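Local coordinates for protein glycoside hydrolase, family 11\:clostridium cellulosome enzyme, dockerin type i\:polysaccharide (PDB 2C79) that probably removes acetyl groups from xylan as a metal-dependent acetyl xylan esterase with a NodB-type polysaccharide deacetylase domain, at residues Leu9-Gly14 and Ala34-Val39; Asp13-Val18 and Gln41-Ser46; Asn63-Tyr68 and Arg102-Glu107. All coordinates share one frame; numbering follows the deposited sequence.

Contact 1 of 3, residues Leu9-Gly14 and Ala34-Val39; sequences LTFDDG and ATFMVV. With CO (cobalt (II) ion), chain B.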
loop_
_atom_site.group_PDB
_atom_site.type_symbol
_atom_site.label_atom_id
_atom_site.label_comp_id
_atom_site.label_asym_id
_atom_site.label_seq_id
_atom_site.Cartn_x
_atom_site.Cartn_y
_atom_site.Cartn_z
ATOM N N LEU A 9 -5.533 -5.236 1.802
ATOM C CA LEU A 9 -5.191 -4.239 2.787
ATOM C C LEU A 9 -3.816 -3.669 2.382
ATOM O O LEU A 9 -2.850 -4.434 2.282
ATOM C CB LEU A 9 -5.118 -4.963 4.117
ATOM C CG LEU A 9 -4.879 -4.224 5.401
ATOM C CD1 LEU A 9 -5.915 -3.115 5.598
ATOM C CD2 LEU A 9 -4.924 -5.207 6.567
ATOM N N THR A 10 -3.727 -2.350 2.143
ATOM C CA THR A 10 -2.492 -1.708 1.700
ATOM C C THR A 10 -2.131 -0.533 2.608
ATOM O O THR A 10 -3.021 0.098 3.186
ATOM C CB THR A 10 -2.577 -1.254 0.211
ATOM O OG1 THR A 10 -3.418 -0.118 0.093
ATOM C CG2 THR A 10 -3.090 -2.407 -0.704
ATOM N N PHE A 11 -0.836 -0.266 2.735
ATOM C CA PHE A 11 -0.373 0.730 3.714
ATOM C C PHE A 11 0.649 1.650 3.054
ATOM O O PHE A 11 1.677 1.184 2.525
ATOM C CB PHE A 11 0.323 0.006 4.886
ATOM C CG PHE A 11 -0.630 -0.836 5.693
ATOM C CD1 PHE A 11 -1.478 -0.232 6.655
ATOM C CD2 PHE A 11 -0.755 -2.203 5.447
ATOM C CE1 PHE A 11 -2.382 -1.012 7.372
ATOM C CE2 PHE A 11 -1.673 -2.982 6.195
ATOM C CZ PHE A 11 -2.490 -2.380 7.143
ATOM N N ASP A 12 0.383 2.952 3.094
ATOM C CA ASP A 12 1.315 3.942 2.562
ATOM C C ASP A 12 2.239 4.489 3.647
ATOM O O ASP A 12 1.898 4.479 4.830
ATOM C CB ASP A 12 0.552 5.091 1.896
ATOM C CG ASP A 12 -0.069 4.686 0.573
ATOM O OD1 ASP A 12 0.206 3.562 0.105
ATOM O OD2 ASP A 12 -0.831 5.494 0.002
ATOM N N ASP A 13 3.411 4.964 3.235
ATOM C CA ASP A 13 4.035 6.127 3.859
ATOM C C ASP A 13 5.191 5.717 4.768
ATOM O O ASP A 13 5.730 6.535 5.514
ATOM C CB ASP A 13 3.001 6.934 4.647
ATOM C CG ASP A 13 2.427 8.086 3.844
ATOM O OD1 ASP A 13 2.400 7.989 2.599
ATOM O OD2 ASP A 13 2.004 9.087 4.458
ATOM N N GLY A 14 5.562 4.444 4.694
ATOM C CA GLY A 14 6.683 3.918 5.444
ATOM C C GLY A 14 7.836 3.535 4.538
ATOM O O GLY A 14 7.847 3.897 3.354
ATOM N N ALA A 34 -0.529 -8.423 3.523
ATOM C CA ALA A 34 -0.881 -7.074 3.079
ATOM C C ALA A 34 0.166 -6.588 2.103
ATOM O O ALA A 34 1.161 -7.304 1.830
ATOM C CB ALA A 34 -1.038 -6.120 4.285
ATOM N N THR A 35 -0.011 -5.365 1.622
ATOM C CA THR A 35 0.961 -4.716 0.702
ATOM C C THR A 35 1.366 -3.365 1.271
ATOM O O THR A 35 0.503 -2.622 1.706
ATOM C CB THR A 35 0.337 -4.535 -0.704
ATOM O OG1 THR A 35 -0.155 -5.820 -1.136
ATOM C CG2 THR A 35 1.379 -4.010 -1.715
ATOM N N PHE A 36 2.679 -3.106 1.259
ATOM C CA PHE A 36 3.228 -1.838 1.762
ATOM C C PHE A 36 3.752 -1.022 0.585
ATOM O O PHE A 36 4.617 -1.520 -0.174
ATOM C CB PHE A 36 4.347 -2.106 2.762
ATOM C CG PHE A 36 3.831 -2.707 4.045
ATOM C CD1 PHE A 36 3.617 -4.092 4.134
ATOM C CD2 PHE A 36 3.500 -1.911 5.140
ATOM C CE1 PHE A 36 3.110 -4.646 5.296
ATOM C CE2 PHE A 36 3.013 -2.484 6.295
ATOM C CZ PHE A 36 2.769 -3.830 6.364
ATOM N N MET A 37 3.209 0.199 0.423
ATOM C CA MET A 37 3.629 1.097 -0.701
ATOM C C MET A 37 4.625 2.048 -0.065
ATOM O O MET A 37 4.260 2.911 0.745
ATOM C CB MET A 37 2.436 1.856 -1.305
ATOM C CG MET A 37 1.255 0.924 -1.685
ATOM S SD MET A 37 1.666 -0.396 -2.887
ATOM C CE MET A 37 1.781 0.569 -4.398
ATOM N N VAL A 38 5.910 1.802 -0.313
ATOM C CA VAL A 38 6.993 2.445 0.482
ATOM C C VAL A 38 7.599 3.651 -0.230
ATOM O O VAL A 38 7.546 3.774 -1.465
ATOM C CB VAL A 38 8.076 1.425 0.864
ATOM C CG1 VAL A 38 7.519 0.236 1.700
ATOM C CG2 VAL A 38 8.798 0.911 -0.371
ATOM N N VAL A 39 8.170 4.528 0.584
ATOM C CA VAL A 39 8.721 5.805 0.104
ATOM C C VAL A 39 10.244 5.636 0.119
ATOM O O VAL A 39 10.850 5.277 1.146
ATOM C CB VAL A 39 8.230 6.952 1.000
ATOM C CG1 VAL A 39 8.924 8.246 0.637
ATOM C CG2 VAL A 39 6.731 7.072 0.835
HETATM CO CO CO B . 1.328 9.011 0.836
HETATM O O HOH W 1 -2.684 -6.150 -0.023
HETATM O O HOH W 2 -0.479 8.062 1.247
HETATM O O HOH W 3 0.795 10.524 2.220
HETATM O O HOH W 4 2.824 10.361 0.316
HETATM O O HOH W 5 0.006 10.021 -0.675
#
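Phe11 and Phe36 lie side by side on neighbouring parallel strands, 9-12 and 35-38, which helix 17-30 joins into a beta-alpha-beta unit of the NodB deacetylase fold. Bonds to 35-38 satisfy the backbone of Phe11, while Thr10 and Asp12 turn their backbone polar groups to strand 151-155 and the loop after it. Thr35 N donates to Leu9 O, Phe11 N to Thr35 O at 2.9 Å, and Met37 N to Phe11 O at 2.8 Å with an N-H...O angle of 163°. Beyond Asp12 the chain turns a corner and the pairing slackens: Asp13 N reaches Met37 O only weakly, at 3.3 Å, before Val39 N restores a straight bond to Gly14 O. Leu9 O has a second donor, water 1, which in turn accepts from Thr35 OG1; the same hydroxyl is bonded to Leu185 N. Thr10 OG1 is bonded to Ile152 O, on strand 151-155, and to Arg102 NH1.

The rings of Phe11 and Phe36 are nearly parallel, their planes 24° apart, but slid so far that they barely overlap, with centroids separated by 5.3 Å. Phe11 CD2 sits over the rim of one Phe36 face, while Ala34 CB meets the edge of the Phe11 ring. Leu24 and Val23 of helix 17-30 pack against this aromatic face.

The opposite face carries Thr10, Thr35, Asp12 and Met37. With CG beside its backbone N (chi1 -73°), Asp12 sets OD1 3.1 Å from Met37 CB. OD1 also forms a salt bridge with Arg102, and OD2 accepts from water 2, a ligand of the cobalt ion, so Asp12 acts from the second shell. Asp13 binds the metal directly, OD1 lying 2.3 Å from cobalt, while its OD2 accepts from the metal-bound water 3 at 2.9 Å.

Contact 2 of 3, residues Asp13-Val18 and Gln41-Ser46; sequences DGPDNV and QRVNDS. With CO (cobalt (II) ion), chain B.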
loop_
_atom_site.group_PDB
_atom_site.type_symbol
_atom_site.label_atom_id
_atom_site.label_comp_id
_atom_site.label_asym_id
_atom_site.label_seq_id
_atom_site.Cartn_x
_atom_site.Cartn_y
_atom_site.Cartn_z
ATOM N N ASP A 13 3.411 4.964 3.235
ATOM C CA ASP A 13 4.035 6.127 3.859
ATOM C C ASP A 13 5.191 5.717 4.768
ATOM O O ASP A 13 5.730 6.535 5.514
ATOM C CB ASP A 13 3.001 6.934 4.647
ATOM C CG ASP A 13 2.427 8.086 3.844
ATOM O OD1 ASP A 13 2.400 7.989 2.599
ATOM O OD2 ASP A 13 2.004 9.087 4.458
ATOM N N GLY A 14 5.562 4.444 4.694
ATOM C CA GLY A 14 6.683 3.918 5.444
ATOM C C GLY A 14 7.836 3.535 4.538
ATOM O O GLY A 14 7.847 3.897 3.354
ATOM N N PRO A 15 8.813 2.798 5.065
ATOM C CA PRO A 15 8.808 2.148 6.381
ATOM C C PRO A 15 9.248 3.057 7.501
ATOM O O PRO A 15 10.126 3.928 7.319
ATOM C CB PRO A 15 9.849 1.033 6.206
ATOM C CG PRO A 15 10.870 1.624 5.226
ATOM C CD PRO A 15 9.950 2.370 4.223
ATOM N N ASP A 16 8.716 2.764 8.678
ATOM C CA ASP A 16 9.195 3.397 9.914
ATOM C C ASP A 16 9.387 2.273 10.910
ATOM O O ASP A 16 8.454 1.520 11.189
ATOM C CB ASP A 16 8.133 4.401 10.409
ATOM C CG ASP A 16 8.576 5.143 11.670
ATOM O OD1 ASP A 16 8.452 4.587 12.778
ATOM O OD2 ASP A 16 9.084 6.286 11.557
ATOM N N ASN A 17 10.608 2.154 11.459
ATOM C CA ASN A 17 10.875 1.003 12.332
ATOM C C ASN A 17 9.852 0.854 13.460
ATOM O O ASN A 17 9.459 -0.261 13.791
ATOM C CB ASN A 17 12.258 1.106 12.952
ATOM C CG ASN A 17 13.369 0.728 11.957
ATOM O OD1 ASN A 17 13.175 -0.176 11.121
ATOM N ND2 ASN A 17 14.506 1.413 12.016
ATOM N N VAL A 18 9.418 1.973 14.032
ATOM C CA VAL A 18 8.473 1.889 15.148
ATOM C C VAL A 18 7.036 1.719 14.608
ATOM O O VAL A 18 6.334 0.755 14.972
ATOM C CB VAL A 18 8.563 3.109 16.078
ATOM C CG1 VAL A 18 7.457 3.011 17.167
ATOM C CG2 VAL A 18 10.018 3.187 16.729
ATOM N N GLN A 41 12.959 7.441 0.129
ATOM C CA GLN A 41 13.738 8.207 1.142
ATOM C C GLN A 41 13.847 7.501 2.477
ATOM O O GLN A 41 14.756 7.757 3.292
ATOM C CB GLN A 41 13.078 9.573 1.393
ATOM C CG GLN A 41 13.611 10.639 0.430
ATOM C CD GLN A 41 12.912 11.992 0.524
ATOM O OE1 GLN A 41 11.799 12.092 1.019
ATOM N NE2 GLN A 41 13.592 13.045 0.076
ATOM N N ARG A 42 12.850 6.666 2.778
ATOM C CA ARG A 42 12.780 5.986 4.098
ATOM C C ARG A 42 13.436 4.604 4.075
ATOM O O ARG A 42 13.555 3.990 5.147
ATOM C CB ARG A 42 11.337 5.859 4.552
ATOM C CG ARG A 42 10.763 7.182 5.132
ATOM C CD ARG A 42 9.476 6.894 5.880
ATOM N NE ARG A 42 8.865 8.024 6.620
ATOM C CZ ARG A 42 8.826 8.130 7.957
ATOM N NH1 ARG A 42 9.434 7.237 8.752
ATOM N NH2 ARG A 42 8.172 9.148 8.509
ATOM N N VAL A 43 13.841 4.124 2.897
ATOM C CA VAL A 43 14.355 2.752 2.769
ATOM C C VAL A 43 15.879 2.828 2.792
ATOM O O VAL A 43 16.512 3.312 1.843
ATOM C CB VAL A 43 13.856 2.055 1.467
ATOM C CG1 VAL A 43 14.471 0.652 1.378
ATOM C CG2 VAL A 43 12.333 2.044 1.380
ATOM N N ASN A 44 16.480 2.356 3.879
ATOM C CA ASN A 44 17.934 2.511 4.044
ATOM C C ASN A 44 18.440 1.433 5.006
ATOM O O ASN A 44 17.669 0.554 5.374
ATOM C CB ASN A 44 18.264 3.926 4.526
ATOM C CG ASN A 44 17.619 4.269 5.864
ATOM O OD1 ASN A 44 17.349 3.414 6.703
ATOM N ND2 ASN A 44 17.428 5.549 6.082
ATOM N N ASP A 45 19.710 1.469 5.380
ATOM C CA ASP A 45 20.240 0.389 6.186
ATOM C C ASP A 45 19.453 0.265 7.507
ATOM O O ASP A 45 19.293 -0.835 8.025
ATOM C CB ASP A 45 21.728 0.602 6.495
ATOM C CG ASP A 45 22.653 0.195 5.345
ATOM O OD1 ASP A 45 22.226 0.025 4.202
ATOM O OD2 ASP A 45 23.858 0.074 5.630
ATOM N N SER A 46 19.008 1.429 8.057
ATOM C CA SER A 46 18.259 1.425 9.314
ATOM C C SER A 46 16.934 0.683 9.199
ATOM O O SER A 46 16.475 0.076 10.179
ATOM C CB SER A 46 17.988 2.848 9.795
ATOM O OG SER A 46 17.267 2.849 11.023
HETATM CO CO CO B . 1.328 9.011 0.836
HETATM O O HOH W 3 0.795 10.524 2.220
HETATM O O HOH W 6 11.818 5.601 8.627
HETATM O O HOH W 7 7.963 8.892 11.345
HETATM O O HOH W 4 2.824 10.361 0.316
HETATM O O HOH W 5 0.006 10.021 -0.675
HETATM O O HOH W 2 -0.479 8.062 1.247
#
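Arg42 runs out past Pro15 because its chain is extended from CG to NE (chi3 174°), while Asp16 swings its carboxylate anti to the backbone N (chi1 -178°) to meet it. Arg42 NH1 donates to the anti lone pair of Asp16 OD2 at 3.0 Å, a salt bridge in which the two planes are 57° apart. Water 7 also bridges the pair, from Asp16 OD2 to Arg42 NH2; water 6 ties NH1 to Pro15 O instead. Arg42 NE is bonded to Tyr68 OH, which also bonds to Asp13 O. The Pro15 ring, which follows a cis peptide bond, packs beside the arginine stem, the two side chains running in opposite directions, and puts its CD 3.7 Å from Val43 CG2. Farther out, Asn17 ND2 donates to Ser46 O at 3.0 Å, approaching from above the carbonyl plane. Asp16 OD1 turns back to accept from Leu19 N and, weakly, from Val18 N. This is the N-cap of helix 17-30, placed just after the metal-binding turn of the NodB deacetylase fold.

Contact 3 of 3, residues Asn63-Tyr68 and Arg102-Glu107; sequences NHSWSY and RPPNLE. With CO (cobalt (II) ion), chain B.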
loop_
_atom_site.group_PDB
_atom_site.type_symbol
_atom_site.label_atom_id
_atom_site.label_comp_id
_atom_site.label_asym_id
_atom_site.label_seq_id
_atom_site.Cartn_x
_atom_site.Cartn_y
_atom_site.Cartn_z
ATOM N N ASN A 63 5.572 0.636 -4.799
ATOM C CA ASN A 63 6.364 1.873 -4.907
ATOM C C ASN A 63 5.441 3.092 -4.642
ATOM O O ASN A 63 4.391 3.208 -5.311
ATOM C CB ASN A 63 6.900 1.917 -6.349
ATOM C CG ASN A 63 7.939 3.002 -6.604
ATOM O OD1 ASN A 63 7.754 4.162 -6.229
ATOM N ND2 ASN A 63 9.040 2.640 -7.292
ATOM N N HIS A 64 5.801 3.928 -3.653
ATOM C CA HIS A 64 5.036 5.163 -3.376
ATOM C C HIS A 64 5.921 6.387 -3.642
ATOM O O HIS A 64 5.722 7.455 -3.048
ATOM C CB HIS A 64 4.487 5.142 -1.931
ATOM C CG HIS A 64 3.436 6.173 -1.615
ATOM N ND1 HIS A 64 2.423 6.546 -2.494
ATOM C CD2 HIS A 64 3.165 6.813 -0.442
ATOM C CE1 HIS A 64 1.613 7.415 -1.882
ATOM N NE2 HIS A 64 2.038 7.592 -0.635
ATOM N N SER A 65 6.904 6.230 -4.527
ATOM C CA SER A 65 7.755 7.344 -4.950
ATOM C C SER A 65 8.946 7.536 -4.010
ATOM O O SER A 65 8.964 6.988 -2.908
ATOM C CB SER A 65 6.941 8.636 -5.041
ATOM O OG SER A 65 7.229 9.498 -3.955
ATOM N N TRP A 66 9.937 8.314 -4.443
ATOM C CA TRP A 66 11.085 8.603 -3.588
ATOM C C TRP A 66 10.729 9.452 -2.373
ATOM O O TRP A 66 11.389 9.370 -1.326
ATOM C CB TRP A 66 12.154 9.331 -4.410
ATOM C CG TRP A 66 13.435 9.549 -3.642
ATOM C CD1 TRP A 66 13.896 10.719 -3.120
ATOM C CD2 TRP A 66 14.374 8.532 -3.242
ATOM N NE1 TRP A 66 15.093 10.518 -2.492
ATOM C CE2 TRP A 66 15.404 9.180 -2.516
ATOM C CE3 TRP A 66 14.471 7.145 -3.477
ATOM C CZ2 TRP A 66 16.501 8.472 -1.980
ATOM C CZ3 TRP A 66 15.543 6.440 -2.909
ATOM C CH2 TRP A 66 16.540 7.116 -2.168
ATOM N N SER A 67 9.678 10.273 -2.500
ATOM C CA SER A 67 9.379 11.252 -1.459
ATOM C C SER A 67 7.869 11.450 -1.300
ATOM O O SER A 67 7.090 10.498 -1.584
ATOM C CB SER A 67 10.107 12.596 -1.707
ATOM O OG SER A 67 10.054 13.421 -0.510
ATOM N N TYR A 68 7.487 12.629 -0.820
ATOM C CA TYR A 68 6.093 12.890 -0.465
ATOM C C TYR A 68 5.456 13.977 -1.370
ATOM O O TYR A 68 4.402 14.536 -1.047
ATOM C CB TYR A 68 5.996 13.292 1.022
ATOM C CG TYR A 68 6.419 12.166 1.905
ATOM C CD1 TYR A 68 5.504 11.136 2.206
ATOM C CD2 TYR A 68 7.751 12.042 2.339
ATOM C CE1 TYR A 68 5.870 10.080 3.005
ATOM C CE2 TYR A 68 8.131 10.906 3.160
ATOM C CZ TYR A 68 7.177 9.946 3.467
ATOM O OH TYR A 68 7.520 8.835 4.270
ATOM N N ARG A 102 1.641 3.524 -6.231
ATOM C CA ARG A 102 0.585 4.394 -5.735
ATOM C C ARG A 102 1.034 5.832 -5.863
ATOM O O ARG A 102 1.997 6.244 -5.186
ATOM C CB ARG A 102 0.263 4.128 -4.267
ATOM C CG ARG A 102 -0.757 5.141 -3.737
ATOM C CD ARG A 102 -1.548 4.583 -2.581
ATOM N NE ARG A 102 -2.408 3.444 -2.956
ATOM C CZ ARG A 102 -2.663 2.407 -2.154
ATOM N NH1 ARG A 102 -2.111 2.331 -0.948
ATOM N NH2 ARG A 102 -3.452 1.428 -2.564
ATOM N N PRO A 103 0.344 6.627 -6.715
ATOM C CA PRO A 103 0.816 8.024 -6.872
ATOM C C PRO A 103 0.692 8.795 -5.579
ATOM O O PRO A 103 -0.334 8.701 -4.887
ATOM C CB PRO A 103 -0.159 8.631 -7.905
ATOM C CG PRO A 103 -0.834 7.441 -8.555
ATOM C CD PRO A 103 -0.764 6.248 -7.626
ATOM N N PRO A 104 1.727 9.587 -5.235
ATOM C CA PRO A 104 1.558 10.501 -4.095
ATOM C C PRO A 104 0.295 11.371 -4.241
ATOM O O PRO A 104 0.013 11.956 -5.323
ATOM C CB PRO A 104 2.856 11.360 -4.136
ATOM C CG PRO A 104 3.865 10.393 -4.768
ATOM C CD PRO A 104 3.070 9.646 -5.821
ATOM N N ASN A 105 -0.479 11.419 -3.167
ATOM C CA ASN A 105 -1.743 12.194 -3.117
ATOM C C ASN A 105 -2.811 11.684 -4.092
ATOM O O ASN A 105 -3.812 12.363 -4.293
ATOM C CB ASN A 105 -1.516 13.715 -3.392
ATOM C CG ASN A 105 -0.474 14.359 -2.482
ATOM O OD1 ASN A 105 0.146 15.365 -2.866
ATOM N ND2 ASN A 105 -0.317 13.847 -1.278
ATOM N N LEU A 106 -2.601 10.494 -4.667
ATOM C CA LEU A 106 -3.471 9.940 -5.720
ATOM C C LEU A 106 -3.562 10.873 -6.935
ATOM O O LEU A 106 -4.501 10.786 -7.733
ATOM C CB LEU A 106 -4.859 9.566 -5.197
ATOM C CG LEU A 106 -4.817 8.583 -4.019
ATOM C CD1 LEU A 106 -6.254 8.281 -3.551
ATOM C CD2 LEU A 106 -4.067 7.306 -4.447
ATOM N N GLU A 107 -2.551 11.726 -7.127
ATOM C CA GLU A 107 -2.596 12.660 -8.252
ATOM C C GLU A 107 -1.922 12.090 -9.481
ATOM O O GLU A 107 -0.741 11.723 -9.442
ATOM C CB GLU A 107 -1.942 13.981 -7.842
ATOM C CG GLU A 107 -2.827 14.771 -6.848
ATOM C CD GLU A 107 -2.104 15.875 -6.013
ATOM O OE1 GLU A 107 -0.843 16.034 -6.022
ATOM O OE2 GLU A 107 -2.859 16.603 -5.310
HETATM CO CO CO B . 1.328 9.011 0.836
HETATM O O HOH W 5 0.006 10.021 -0.675
HETATM O O HOH W 3 0.795 10.524 2.220
HETATM O O HOH W 4 2.824 10.361 0.316
HETATM O O HOH W 2 -0.479 8.062 1.247
#
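His64 and Arg102 meet at the buried heart of this contact, where the loop after strand 60-63 lies against the loop after strand 100-101. Two hydrogen bonds stitch the backbones and the imidazole together. Arg102 N donates to Asn63 O at 2.9 Å, and one residue further His64 ND1 donates to Arg102 O at 2.7 Å. The carbonyl oxygen lies close to the imidazole plane, but the donor stands 41° out of the carbonyl plane. With CG anti to the backbone N (chi1 -166°), the His64 ring reaches across to this oxygen and presents its other nitrogen to the metal. Arg102 CG comes within 3.7 Å of His64 ND1 as the two side chains cross at a slant; the arginine chain then bends at chi3 and carries the guanidinium away from the ring, with NE bonded to Val121 O.

Packing continues through Ser65, whose CB touches Pro104 CG at 3.6 Å; Met71 packs against both residues. The Ser65 end of the loop is shaped by local bonds: Asn63 OD1 accepts from Ser65 N in an Asx turn, and Ser65 OG accepts from Ser67 N in an ST turn.

The contact is looser toward the metal and its waters. At exposed Asn105 the link to the metal runs through the backbone: its N donates to water 5, one of the four waters on cobalt.

Because ND1 holds the proton given to Arg102 O, His64 NE2 is left to coordinate cobalt at 2.2 Å; the carbonyl and the metal together hold the ring's rotation, and the carbonyl probably makes the imidazole a more electron-rich ligand.

In the fold
Contact 1 lies about 3 Å from the centre of the chain, in the central parallel sheet, and its centre is about 11 Å from those of contacts 2 and 3, which are themselves about 15 Å apart. Contacts 1 and 2 overlap at Asp13 and Gly14; the chain then runs through helix 17-30 to strand 35-38 and on to the loop 41-46. Contact 3 follows both in the chain, bringing in the loops after strands 60-63 and 100-101. Contacts 1 and 3 meet at the cobalt ion, whose protein ligands are Asp13 and His64, and contact 2 joins it through Asp13, consistent with a metal-dependent active site at the C-terminal ends of the sheet's strands.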